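Local coordinates for endoglucanase A (Clostridium cellulolyticum, PDB 1EDG), which hydrolyses internal beta-1,4-glucosidic bonds in cellulose, using a family 5 glycoside hydrolase catalytic domain built as a TIM barrel, at residues S283-T286 / W287-N291; K313-L316 / K317-E321; P365-I368 / D369-K373. All coordinates share one frame; numbering follows the deposited sequence.

How the interactions relate
The three contacts lie in chain order on the last three helices that flank the barrel strands of this TIM barrel. Interaction 1 sits on helix 279-297, between strands 249-254 and 303-308. Interaction 2 marks the start of helix 316-332, between strands 303-308 and 336-339, and interaction 3 covers nearly all of helix 365-374, after strand 336-339. The centres of interactions 2 and 3 are about 12 Å apart and the two touch: V320 CG2 lies 3.7 Å from I367 CG1, and the R319 guanidinium rests near I367. Interaction 1, centred about 21 Å from each of the others, touches neither, yet V285, T286 and F288 pack on helix 316-332. That middle helix therefore joins both neighbours in the outer layer of the barrel.

Interaction 1. Residues S283-T286 / W287-N291; sequences SEVT and WFMDN
T286 and D290, W287 and S283, and V285 and M289 meet one turn apart on helix 279-297, an outer helix of the TIM barrel. T286 has two links to D290. Its carbonyl O accepts the D290 N-H at 2.9 Å, and its hydroxyl shares a water with the carboxylate, 2.7 Å from T286 OG1 and 2.9 Å from D290 OD2. A threonine suits this place because OG1 can reach the water, and makes a weak hydrogen bond to Q282 O, while its side chain packs against Y325 and Q329; D290 spends its other oxygen on a salt bridge to R333.

W287 carries its ring back along the helix, since CG sits between the backbone N and carbonyl carbon (chi1 80°). The pyrrole edge therefore meets two carbonyls nearly in its plane: CD1 is 3.3 Å from S283 O, which also accepts the W287 N-H, and 3.4 Å from E284 O. A second water, accepting from W287 NE1 and donating to E284 O and OE1, ties the indole to the preceding turn. One indole face is covered over its centre by F288 CB.

V285 is buried beside Y322 and W274. Its CG1 runs alongside M289 and touches CE at 3.9 Å, a flexible thioether filling in beside a branched residue. The V285 carbonyl is buried without a hydrogen-bond partner in the model, and its O lies 3.0 Å from F288 CE1, obliquely to that ring.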
ATOM      1  N   SER A 283     -17.300   8.245  12.732  1.00 16.84           N
ATOM      2  CA  SER A 283     -17.597   6.834  12.481  1.00 19.21           C
ATOM      3  C   SER A 283     -17.159   6.352  11.101  1.00 18.40           C
ATOM      4  O   SER A 283     -16.794   5.184  10.935  1.00 18.71           O
ATOM      5  CB  SER A 283     -19.096   6.566  12.655  1.00 22.19           C
ATOM      6  OG  SER A 283     -19.494   6.748  14.006  1.00 29.53           O
ATOM      7  N   GLU A 284     -17.224   7.241  10.111  1.00 17.66           N
ATOM      8  CA  GLU A 284     -16.836   6.913   8.740  1.00 18.98           C
ATOM      9  C   GLU A 284     -15.372   6.503   8.666  1.00 17.47           C
ATOM     10  O   GLU A 284     -14.953   5.839   7.713  1.00 17.74           O
ATOM     11  CB  GLU A 284     -17.066   8.111   7.809  1.00 22.09           C
ATOM     12  CG  GLU A 284     -18.525   8.525   7.610  1.00 29.30           C
ATOM     13  CD  GLU A 284     -19.349   7.523   6.799  1.00 33.61           C
ATOM     14  OE1 GLU A 284     -18.768   6.728   6.022  1.00 35.64           O
ATOM     15  OE2 GLU A 284     -20.591   7.545   6.933  1.00 36.61           O
ATOM     16  N   VAL A 285     -14.593   6.937   9.653  1.00 16.77           N
ATOM     17  CA  VAL A 285     -13.167   6.630   9.726  1.00 16.46           C
ATOM     18  C   VAL A 285     -12.872   5.444  10.650  1.00 15.45           C
ATOM     19  O   VAL A 285     -12.093   4.561  10.307  1.00 17.69           O
ATOM     20  CB  VAL A 285     -12.354   7.869  10.218  1.00 16.53           C
ATOM     21  CG1 VAL A 285     -10.903   7.489  10.499  1.00 15.91           C
ATOM     22  CG2 VAL A 285     -12.406   8.983   9.181  1.00 16.53           C
ATOM     23  N   THR A 286     -13.516   5.408  11.812  1.00 15.49           N
ATOM     24  CA  THR A 286     -13.266   4.348  12.785  1.00 15.24           C
ATOM     25  C   THR A 286     -13.944   2.982  12.597  1.00 15.31           C
ATOM     26  O   THR A 286     -13.424   1.975  13.084  1.00 14.98           O
ATOM     27  CB  THR A 286     -13.549   4.847  14.223  1.00 15.98           C
ATOM     28  OG1 THR A 286     -14.918   5.257  14.329  1.00 15.89           O
ATOM     29  CG2 THR A 286     -12.632   6.021  14.572  1.00 16.96           C
ATOM     30  N   TRP A 287     -15.065   2.923  11.880  1.00 14.76           N
ATOM     31  CA  TRP A 287     -15.766   1.646  11.715  1.00 15.57           C
ATOM     32  C   TRP A 287     -14.870   0.508  11.237  1.00 13.61           C
ATOM     33  O   TRP A 287     -14.798  -0.544  11.881  1.00 14.58           O
ATOM     34  CB  TRP A 287     -16.998   1.784  10.803  1.00 18.93           C
ATOM     35  CG  TRP A 287     -16.690   1.796   9.329  1.00 23.93           C
ATOM     36  CD1 TRP A 287     -16.399   2.887   8.562  1.00 23.91           C
ATOM     37  CD2 TRP A 287     -16.584   0.652   8.460  1.00 25.58           C
ATOM     38  NE1 TRP A 287     -16.106   2.498   7.276  1.00 26.92           N
ATOM     39  CE2 TRP A 287     -16.212   1.133   7.184  1.00 26.86           C
ATOM     40  CE3 TRP A 287     -16.759  -0.729   8.640  1.00 25.47           C
ATOM     41  CZ2 TRP A 287     -16.008   0.279   6.086  1.00 27.42           C
ATOM     42  CZ3 TRP A 287     -16.554  -1.580   7.550  1.00 26.23           C
ATOM     43  CH2 TRP A 287     -16.183  -1.070   6.290  1.00 26.83           C
ATOM     44  N   PHE A 288     -14.134   0.729  10.152  1.00 13.04           N
ATOM     45  CA  PHE A 288     -13.277  -0.326   9.630  1.00 11.90           C
ATOM     46  C   PHE A 288     -12.064  -0.582  10.515  1.00 11.37           C
ATOM     47  O   PHE A 288     -11.564  -1.711  10.581  1.00 12.38           O
ATOM     48  CB  PHE A 288     -12.877  -0.063   8.167  1.00 12.64           C
ATOM     49  CG  PHE A 288     -11.815   0.987   7.991  1.00 13.78           C
ATOM     50  CD1 PHE A 288     -12.155   2.331   7.883  1.00 15.22           C
ATOM     51  CD2 PHE A 288     -10.469   0.628   7.936  1.00 14.26           C
ATOM     52  CE1 PHE A 288     -11.168   3.304   7.726  1.00 15.71           C
ATOM     53  CE2 PHE A 288      -9.482   1.591   7.781  1.00 15.60           C
ATOM     54  CZ  PHE A 288      -9.835   2.932   7.676  1.00 15.47           C
ATOM     55  N   MET A 289     -11.606   0.454  11.215  1.00 10.44           N
ATOM     56  CA  MET A 289     -10.464   0.309  12.108  1.00 10.11           C
ATOM     57  C   MET A 289     -10.826  -0.580  13.291  1.00  9.38           C
ATOM     58  O   MET A 289     -10.000  -1.368  13.750  1.00 11.08           O
ATOM     59  CB  MET A 289      -9.969   1.671  12.591  1.00 11.15           C
ATOM     60  CG  MET A 289      -9.429   2.521  11.469  1.00 12.60           C
ATOM     61  SD  MET A 289      -8.532   3.940  12.061  1.00 13.00           S
ATOM     62  CE  MET A 289      -8.098   4.767  10.475  1.00 12.84           C
ATOM     63  N   ASP A 290     -12.059  -0.457  13.779  1.00 10.56           N
ATOM     64  CA  ASP A 290     -12.518  -1.282  14.893  1.00 11.71           C
ATOM     65  C   ASP A 290     -12.608  -2.738  14.444  1.00 11.20           C
ATOM     66  O   ASP A 290     -12.239  -3.647  15.190  1.00 11.95           O
ATOM     67  CB  ASP A 290     -13.866  -0.795  15.426  1.00 12.25           C
ATOM     68  CG  ASP A 290     -13.737   0.441  16.304  1.00 15.94           C
ATOM     69  OD1 ASP A 290     -12.668   0.642  16.915  1.00 15.76           O
ATOM     70  OD2 ASP A 290     -14.713   1.212  16.384  1.00 19.09           O
ATOM     71  N   ASN A 291     -13.070  -2.956  13.217  1.00 11.69           N
ATOM     72  CA  ASN A 291     -13.156  -4.313  12.669  1.00 13.44           C
ATOM     73  C   ASN A 291     -11.759  -4.921  12.619  1.00 12.47           C
ATOM     74  O   ASN A 291     -11.554  -6.075  13.005  1.00 11.01           O
ATOM     75  CB  ASN A 291     -13.748  -4.295  11.255  1.00 14.59           C
ATOM     76  CG  ASN A 291     -15.229  -4.003  11.248  1.00 17.14           C
ATOM     77  OD1 ASN A 291     -15.870  -3.982  12.303  1.00 17.98           O
ATOM     78  ND2 ASN A 291     -15.784  -3.770  10.065  1.00 18.51           N
TER
HETATM   79  O   HOH W   1     -16.262   5.112   5.380  1.00 30.52           O
HETATM   80  O   HOH W   2     -16.475   3.187  15.212  1.00 39.68           O

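Interaction 2. Residues K313-L316 / K317-E321; sequences KNNL and KTRVE
N315 and L316 meet R319 and V320 through the backbone bonds of the first helical turn. N315 stands at the N-cap position of helix 316-332, which follows barrel strand 303-308; its O accepts the R319 N-H at 3.0 Å, and L316 O accepts the V320 N-H at 2.8 Å.

The apolar pair is L316 and V320. L316 CD2 touches V320 CG2 at 3.8 Å, the two branched side chains crossing obliquely, and both continue onto E366 of helix 365-374.

Polar groups complete the contact. The R319 chain crosses the N315 side chain at about a right angle, yet the amide and guanidinium planes are only 8° apart. A water accepts from N315 N and, at 3.0 Å, from R319 NH2, so it satisfies an N-H that precedes the helix. R319 NH1 gives its own bond to A310 O, and the guanidinium makes a cation-pi contact with F364. Further along, extended from CG anti to the backbone N and bent only at chi4 (-76°), K317 turns its amine to E321: K317 NZ donates to E321 OE2 at 2.9 Å in a salt bridge, on the syn side and 33° out of the carboxylate plane.

Arginine thus offers several donors plus a flat cation, which together should hold its head in a defined orientation.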
ATOM      1  N   LYS A 313      -9.200  19.459  -2.592  1.00 16.34           N
ATOM      2  CA  LYS A 313     -10.451  20.098  -2.997  1.00 17.30           C
ATOM      3  C   LYS A 313     -10.434  21.519  -2.446  1.00 18.23           C
ATOM      4  O   LYS A 313     -11.478  22.066  -2.087  1.00 17.29           O
ATOM      5  CB  LYS A 313     -11.663  19.334  -2.439  1.00 16.59           C
ATOM      6  CG  LYS A 313     -11.935  18.007  -3.139  1.00 16.20           C
ATOM      7  CD  LYS A 313     -13.010  17.193  -2.439  1.00 16.58           C
ATOM      8  CE  LYS A 313     -13.268  15.906  -3.200  1.00 17.84           C
ATOM      9  NZ  LYS A 313     -14.116  14.948  -2.445  1.00 16.22           N
ATOM     10  N   ASN A 314      -9.242  22.118  -2.415  1.00 19.97           N
ATOM     11  CA  ASN A 314      -9.030  23.465  -1.873  1.00 22.84           C
ATOM     12  C   ASN A 314      -9.644  23.520  -0.477  1.00 22.24           C
ATOM     13  O   ASN A 314     -10.386  24.442  -0.141  1.00 23.20           O
ATOM     14  CB  ASN A 314      -9.654  24.536  -2.773  1.00 28.91           C
ATOM     15  CG  ASN A 314      -9.005  24.596  -4.143  1.00 33.58           C
ATOM     16  OD1 ASN A 314      -7.791  24.780  -4.264  1.00 36.69           O
ATOM     17  ND2 ASN A 314      -9.809  24.416  -5.185  1.00 36.17           N
ATOM     18  N   ASN A 315      -9.284  22.537   0.344  1.00 19.23           N
ATOM     19  CA  ASN A 315      -9.816  22.409   1.700  1.00 17.04           C
ATOM     20  C   ASN A 315      -8.719  21.982   2.664  1.00 15.82           C
ATOM     21  O   ASN A 315      -8.829  20.950   3.331  1.00 15.32           O
ATOM     22  CB  ASN A 315     -10.974  21.392   1.721  1.00 16.07           C
ATOM     23  CG  ASN A 315     -10.588  20.008   1.156  1.00 15.39           C
ATOM     24  OD1 ASN A 315     -11.354  19.054   1.287  1.00 18.26           O
ATOM     25  ND2 ASN A 315      -9.423  19.897   0.527  1.00 13.87           N
ATOM     26  N   LEU A 316      -7.673  22.800   2.736  1.00 15.38           N
ATOM     27  CA  LEU A 316      -6.518  22.538   3.588  1.00 15.93           C
ATOM     28  C   LEU A 316      -6.870  22.159   5.023  1.00 14.73           C
ATOM     29  O   LEU A 316      -6.519  21.074   5.480  1.00 14.95           O
ATOM     30  CB  LEU A 316      -5.585  23.753   3.620  1.00 16.91           C
ATOM     31  CG  LEU A 316      -4.073  23.571   3.446  1.00 20.22           C
ATOM     32  CD1 LEU A 316      -3.356  24.736   4.099  1.00 20.16           C
ATOM     33  CD2 LEU A 316      -3.578  22.272   4.038  1.00 19.72           C
ATOM     34  N   LYS A 317      -7.561  23.049   5.730  1.00 14.46           N
ATOM     35  CA  LYS A 317      -7.909  22.799   7.125  1.00 15.38           C
ATOM     36  C   LYS A 317      -8.619  21.468   7.340  1.00 14.59           C
ATOM     37  O   LYS A 317      -8.227  20.686   8.214  1.00 12.48           O
ATOM     38  CB  LYS A 317      -8.754  23.944   7.689  1.00 16.95           C
ATOM     39  CG  LYS A 317      -9.083  23.805   9.179  1.00 19.03           C
ATOM     40  CD  LYS A 317      -9.782  25.057   9.701  1.00 23.80           C
ATOM     41  CE  LYS A 317     -10.170  24.930  11.172  1.00 25.94           C
ATOM     42  NZ  LYS A 317     -11.366  24.062  11.379  1.00 28.42           N
ATOM     43  N   THR A 318      -9.643  21.207   6.533  1.00 13.38           N
ATOM     44  CA  THR A 318     -10.405  19.965   6.647  1.00 13.01           C
ATOM     45  C   THR A 318      -9.514  18.747   6.404  1.00 11.68           C
ATOM     46  O   THR A 318      -9.630  17.741   7.106  1.00 11.75           O
ATOM     47  CB  THR A 318     -11.604  19.960   5.679  1.00 14.50           C
ATOM     48  OG1 THR A 318     -12.405  21.130   5.916  1.00 17.50           O
ATOM     49  CG2 THR A 318     -12.462  18.721   5.889  1.00 14.80           C
ATOM     50  N   ARG A 319      -8.600  18.848   5.439  1.00 10.63           N
ATOM     51  CA  ARG A 319      -7.694  17.739   5.155  1.00 11.25           C
ATOM     52  C   ARG A 319      -6.661  17.536   6.268  1.00 11.65           C
ATOM     53  O   ARG A 319      -6.284  16.400   6.567  1.00 10.68           O
ATOM     54  CB  ARG A 319      -7.017  17.894   3.786  1.00 11.38           C
ATOM     55  CG  ARG A 319      -7.983  17.720   2.603  1.00 12.13           C
ATOM     56  CD  ARG A 319      -7.259  17.360   1.295  1.00 13.58           C
ATOM     57  NE  ARG A 319      -6.315  18.389   0.852  1.00 12.85           N
ATOM     58  CZ  ARG A 319      -5.214  18.147   0.147  1.00 13.05           C
ATOM     59  NH1 ARG A 319      -4.904  16.909  -0.206  1.00 13.51           N
ATOM     60  NH2 ARG A 319      -4.410  19.142  -0.195  1.00 12.14           N
ATOM     61  N   VAL A 320      -6.219  18.622   6.900  1.00 10.98           N
ATOM     62  CA  VAL A 320      -5.261  18.505   8.001  1.00 11.26           C
ATOM     63  C   VAL A 320      -5.949  17.772   9.162  1.00  9.64           C
ATOM     64  O   VAL A 320      -5.389  16.837   9.747  1.00 11.03           O
ATOM     65  CB  VAL A 320      -4.771  19.893   8.495  1.00 11.11           C
ATOM     66  CG1 VAL A 320      -3.918  19.734   9.758  1.00 11.24           C
ATOM     67  CG2 VAL A 320      -3.953  20.580   7.403  1.00 11.05           C
ATOM     68  N   GLU A 321      -7.181  18.177   9.459  1.00 10.11           N
ATOM     69  CA  GLU A 321      -7.959  17.566  10.537  1.00 11.19           C
ATOM     70  C   GLU A 321      -8.265  16.090  10.257  1.00 11.96           C
ATOM     71  O   GLU A 321      -8.062  15.230  11.125  1.00 11.13           O
ATOM     72  CB  GLU A 321      -9.243  18.364  10.776  1.00 12.23           C
ATOM     73  CG  GLU A 321      -8.977  19.749  11.369  1.00 14.25           C
ATOM     74  CD  GLU A 321     -10.190  20.658  11.348  1.00 17.88           C
ATOM     75  OE1 GLU A 321     -11.038  20.517  10.442  1.00 18.26           O
ATOM     76  OE2 GLU A 321     -10.289  21.534  12.232  1.00 19.36           O
TER
HETATM   77  O   HOH W   3      -6.342  21.419   0.042  1.00 19.56           O

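Interaction 3. Residues P365-I368 / D369-K373; sequences PEII and DGMVK
P365, E366, I367 and I368 give their carbonyls to the N-H groups of D369, G370, M371 and V372 in turn, four regular i to i+4 bonds of 2.8 to 3.1 Å. They build helix 365-374, which follows the eighth strand of the TIM barrel. Proline suits the first position, since a first-turn residue needs no N-H for the helix bonding.

D369 folds back toward that turn, its CG beside the backbone N (chi1 -72°) and 3.3 Å from P365 O. Carboxylate and carbonyl are both acceptors, so this nearness is not a bond; the acid is satisfied from outside, by a salt bridge from K73 to OD1 and a hydrogen bond from Y2 to OD2. E366 likewise turns to the N-terminal part of the chain, its OE2 accepting from D3 N.

The apolar residues occupy two sides. I367 and M371 form a loose pair, with I367 CG2 4.4 Å from M371 SD, and I367 also packs on M323 of helix 316-332. I368 and V372 lie side by side and point the same way, I368 reaching F75 and V372 reaching L31. I368 CD1 touches V372 CG2 at 3.8 Å, although the I368 rotamer is unusual and its placement possibly uncertain. The same V372 CG2 sits 3.2 Å from I368 O.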
ATOM      1  N   PRO A 365       2.481  21.019   3.664  1.00 14.52           N
ATOM      2  CA  PRO A 365       3.209  20.575   4.854  1.00 12.28           C
ATOM      3  C   PRO A 365       2.415  20.373   6.142  1.00 11.42           C
ATOM      4  O   PRO A 365       2.739  19.473   6.915  1.00 12.01           O
ATOM      5  CB  PRO A 365       4.316  21.621   4.994  1.00 13.26           C
ATOM      6  CG  PRO A 365       3.683  22.858   4.462  1.00 13.52           C
ATOM      7  CD  PRO A 365       2.950  22.355   3.238  1.00 14.45           C
ATOM      8  N   GLU A 366       1.374  21.172   6.363  1.00 11.02           N
ATOM      9  CA  GLU A 366       0.564  21.042   7.578  1.00 12.42           C
ATOM     10  C   GLU A 366      -0.082  19.659   7.671  1.00 14.16           C
ATOM     11  O   GLU A 366      -0.182  19.089   8.757  1.00 13.11           O
ATOM     12  CB  GLU A 366      -0.522  22.114   7.649  1.00 13.59           C
ATOM     13  CG  GLU A 366      -0.006  23.548   7.750  1.00 14.90           C
ATOM     14  CD  GLU A 366       0.148  24.235   6.402  1.00 17.12           C
ATOM     15  OE1 GLU A 366       0.231  23.545   5.358  1.00 16.29           O
ATOM     16  OE2 GLU A 366       0.171  25.484   6.389  1.00 17.24           O
ATOM     17  N   ILE A 367      -0.511  19.119   6.531  1.00 13.40           N
ATOM     18  CA  ILE A 367      -1.134  17.795   6.506  1.00 11.73           C
ATOM     19  C   ILE A 367      -0.117  16.749   6.942  1.00 10.99           C
ATOM     20  O   ILE A 367      -0.380  15.953   7.844  1.00 11.05           O
ATOM     21  CB  ILE A 367      -1.648  17.420   5.090  1.00 12.57           C
ATOM     22  CG1 ILE A 367      -2.807  18.336   4.682  1.00 11.45           C
ATOM     23  CG2 ILE A 367      -2.087  15.950   5.058  1.00 12.12           C
ATOM     24  CD1 ILE A 367      -3.257  18.146   3.232  1.00 11.70           C
ATOM     25  N   ILE A 368       1.071  16.788   6.345  1.00 11.10           N
ATOM     26  CA  ILE A 368       2.089  15.800   6.679  1.00 13.83           C
ATOM     27  C   ILE A 368       2.668  15.958   8.098  1.00 13.00           C
ATOM     28  O   ILE A 368       3.008  14.961   8.750  1.00 12.47           O
ATOM     29  CB  ILE A 368       3.178  15.653   5.553  1.00 17.25           C
ATOM     30  CG1 ILE A 368       4.540  16.132   6.014  1.00 19.79           C
ATOM     31  CG2 ILE A 368       2.727  16.303   4.253  1.00 18.53           C
ATOM     32  CD1 ILE A 368       5.391  15.008   6.506  1.00 23.22           C
ATOM     33  N   ASP A 369       2.729  17.189   8.603  1.00 12.73           N
ATOM     34  CA  ASP A 369       3.231  17.408   9.962  1.00 13.07           C
ATOM     35  C   ASP A 369       2.223  16.862  10.974  1.00 13.03           C
ATOM     36  O   ASP A 369       2.608  16.360  12.029  1.00 14.20           O
ATOM     37  CB  ASP A 369       3.522  18.891  10.215  1.00 13.99           C
ATOM     38  CG  ASP A 369       4.753  19.374   9.464  1.00 16.05           C
ATOM     39  OD1 ASP A 369       5.582  18.525   9.071  1.00 15.77           O
ATOM     40  OD2 ASP A 369       4.898  20.596   9.257  1.00 16.81           O
ATOM     41  N   GLY A 370       0.939  16.951  10.630  1.00 11.24           N
ATOM     42  CA  GLY A 370      -0.114  16.424  11.483  1.00 10.93           C
ATOM     43  C   GLY A 370      -0.010  14.904  11.538  1.00 11.49           C
ATOM     44  O   GLY A 370      -0.184  14.292  12.596  1.00 10.26           O
ATOM     45  N   MET A 371       0.302  14.289  10.397  1.00 11.12           N
ATOM     46  CA  MET A 371       0.458  12.836  10.327  1.00 11.26           C
ATOM     47  C   MET A 371       1.665  12.363  11.142  1.00 10.95           C
ATOM     48  O   MET A 371       1.575  11.384  11.881  1.00 10.62           O
ATOM     49  CB  MET A 371       0.600  12.374   8.876  1.00 10.44           C
ATOM     50  CG  MET A 371      -0.660  12.567   8.051  1.00 11.94           C
ATOM     51  SD  MET A 371      -0.406  12.107   6.322  1.00 14.81           S
ATOM     52  CE  MET A 371      -0.208  10.309   6.460  1.00 14.09           C
ATOM     53  N   VAL A 372       2.796  13.050  11.003  1.00  9.93           N
ATOM     54  CA  VAL A 372       3.999  12.682  11.742  1.00 11.96           C
ATOM     55  C   VAL A 372       3.772  12.831  13.250  1.00 11.69           C
ATOM     56  O   VAL A 372       4.186  11.981  14.041  1.00 12.58           O
ATOM     57  CB  VAL A 372       5.220  13.531  11.304  1.00 11.17           C
ATOM     58  CG1 VAL A 372       6.431  13.201  12.163  1.00 12.25           C
ATOM     59  CG2 VAL A 372       5.539  13.256   9.845  1.00 12.55           C
ATOM     60  N   LYS A 373       3.066  13.886  13.630  1.00 11.31           N
ATOM     61  CA  LYS A 373       2.780  14.152  15.033  1.00 12.36           C
ATOM     62  C   LYS A 373       1.998  13.014  15.698  1.00 12.27           C
ATOM     63  O   LYS A 373       2.275  12.649  16.838  1.00 13.00           O
ATOM     64  CB  LYS A 373       2.016  15.475  15.152  1.00 13.29           C
ATOM     65  CG  LYS A 373       1.544  15.819  16.546  1.00 15.87           C
ATOM     66  CD  LYS A 373       0.925  17.207  16.566  1.00 19.77           C
ATOM     67  CE  LYS A 373       0.228  17.472  17.891  1.00 23.18           C
ATOM     68  NZ  LYS A 373       1.103  17.143  19.050  1.00 27.77           N
TER